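Local coordinates for cytosine deaminase (Klebsiella pneumoniae, PDB 4R85), which catalyses the hydrolytic deamination of 5-methylcytosine, using an iron(II) ion in an amidohydrolase fold, at the interface of chains A and B. Residues are numbered along the deposited sequence; one frame, centred on the assembly and turned at random. Chains: chain A/B, Cytosine deaminase.

The interface of chains A and B. Residues chain A 327, 331, 336, 384; chain B 315, 317, 324.
A:His331 and B:Tyr315 meet at the centre of this patch, part of a two-fold symmetric interface between identical chains that may form a dimer. Imidazole NE2 of A:His331 and phenol OH of B:Tyr315 form a nearly straight hydrogen bond of 2.6 Å (167° at the hydrogen), with the hydroxyl at the ring edge, in the imidazole plane. The heavy atoms leave its direction undecided. Histidine suits this place because its other nitrogen is used too: ND1 of A:His331 donates to the backbone carbonyl O of A:Asp327 at 2.7 Å, one turn earlier in helix 322-332, which fixes the rotation of the ring. With ND1 donating, a neutral imidazole would probably take the phenol proton at NE2. Tyrosine fits because its hydroxyl, on a rigid ring, can reach imidazole and guanidinium together.

B:Arg324 comes from the equivalent helix of the partner and holds the phenol oxygen with both terminal nitrogens, NH1 at 3.3 Å and NH2 at 3.0 Å from OH of B:Tyr315. The arginine chain is extended as far as CD, then bends about the CG-CD bond (chi3 70°), turning the guanidinium towards both the phenol and A:Asp327. NH1 of B:Arg324 makes a salt bridge of 3.0 Å to OD1 of A:Asp327, received on the syn lone pair, although the carboxylate and guanidinium planes are 57° apart. Aspartate's short carboxylate gives the arginine a charged partner on the helix. A flat cation with several N-H groups can thus serve a phenol oxygen and a carboxylate at once; its charge would probably make the phenol a better donor.

Beside this tight polar cluster the apolar contact is sparser. B:Leu317 points CD1 at CD2 of A:Leu336, 3.7 Å away, and the two side chains lie nearly perpendicular. Branched leucines suit this flank, filling space without competing for hydrogen bonds. Looser still is the margin at A:Val384, which buries only 7 Å² and whose CG1 stays 4.3 Å from CD2 of B:Leu317. Back towards the centre, the other methyl of A:Leu336, CD1, sits 3.8 Å above the middle of the A:His331 ring.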
# COMPACT_ATOMS: atom_id res chain seq x y z
N ASP A 327 2.87 -5.64 -0.28
CA ASP A 327 1.56 -5.35 0.32
C ASP A 327 0.54 -4.97 -0.76
O ASP A 327 -0.56 -5.55 -0.85
CB ASP A 327 1.72 -4.22 1.33
CG ASP A 327 0.47 -3.98 2.16
OD1 ASP A 327 0.08 -2.80 2.30
OD2 ASP A 327 -0.10 -4.96 2.69
N HIS A 331 -2.92 -7.15 -2.19
CA HIS A 331 -4.27 -6.57 -2.17
C HIS A 331 -4.89 -6.53 -3.57
O HIS A 331 -6.00 -7.01 -3.78
CB HIS A 331 -4.25 -5.14 -1.61
CG HIS A 331 -4.08 -5.06 -0.12
ND1 HIS A 331 -2.88 -5.33 0.51
CD2 HIS A 331 -4.95 -4.71 0.85
CE1 HIS A 331 -3.03 -5.16 1.81
NE2 HIS A 331 -4.27 -4.79 2.05
N LEU A 336 -4.80 -12.38 -0.58
CA LEU A 336 -4.77 -12.25 0.87
C LEU A 336 -5.32 -13.49 1.57
O LEU A 336 -5.75 -13.43 2.72
CB LEU A 336 -5.52 -10.99 1.32
CG LEU A 336 -4.77 -9.70 0.97
CD1 LEU A 336 -5.48 -8.50 1.57
CD2 LEU A 336 -3.33 -9.77 1.45
N VAL A 384 4.82 -8.92 6.26
CA VAL A 384 4.02 -8.02 5.42
C VAL A 384 3.01 -7.21 6.24
O VAL A 384 2.75 -6.04 5.94
CB VAL A 384 3.35 -8.75 4.20
CG1 VAL A 384 2.17 -9.60 4.63
CG2 VAL A 384 2.90 -7.71 3.15
N TYR B 315 -10.82 -9.20 6.71
CA TYR B 315 -9.52 -8.67 6.28
C TYR B 315 -8.41 -9.15 7.21
O TYR B 315 -8.42 -8.85 8.40
CB TYR B 315 -9.60 -7.14 6.29
CG TYR B 315 -8.36 -6.44 5.80
CD1 TYR B 315 -7.46 -5.87 6.70
CD2 TYR B 315 -8.09 -6.31 4.44
CE1 TYR B 315 -6.33 -5.19 6.26
CE2 TYR B 315 -6.96 -5.64 3.99
CZ TYR B 315 -6.09 -5.09 4.91
OH TYR B 315 -4.96 -4.42 4.48
N LEU B 317 -5.14 -8.61 7.43
CA LEU B 317 -3.99 -7.77 7.77
C LEU B 317 -4.40 -6.63 8.70
O LEU B 317 -5.44 -6.72 9.36
CB LEU B 317 -3.34 -7.24 6.50
CG LEU B 317 -2.68 -8.35 5.67
CD1 LEU B 317 -2.07 -7.79 4.37
CD2 LEU B 317 -1.62 -9.06 6.50
N ARG B 324 -0.57 4.01 5.78
CA ARG B 324 -0.55 2.92 4.81
C ARG B 324 -1.84 2.98 4.00
O ARG B 324 -1.85 2.72 2.80
CB ARG B 324 -0.41 1.55 5.53
CG ARG B 324 -0.32 0.36 4.56
CD ARG B 324 -0.21 -0.99 5.29
NE ARG B 324 -1.46 -1.35 5.96
CZ ARG B 324 -2.38 -2.16 5.45
NH1 ARG B 324 -2.17 -2.75 4.28
NH2 ARG B 324 -3.49 -2.40 6.13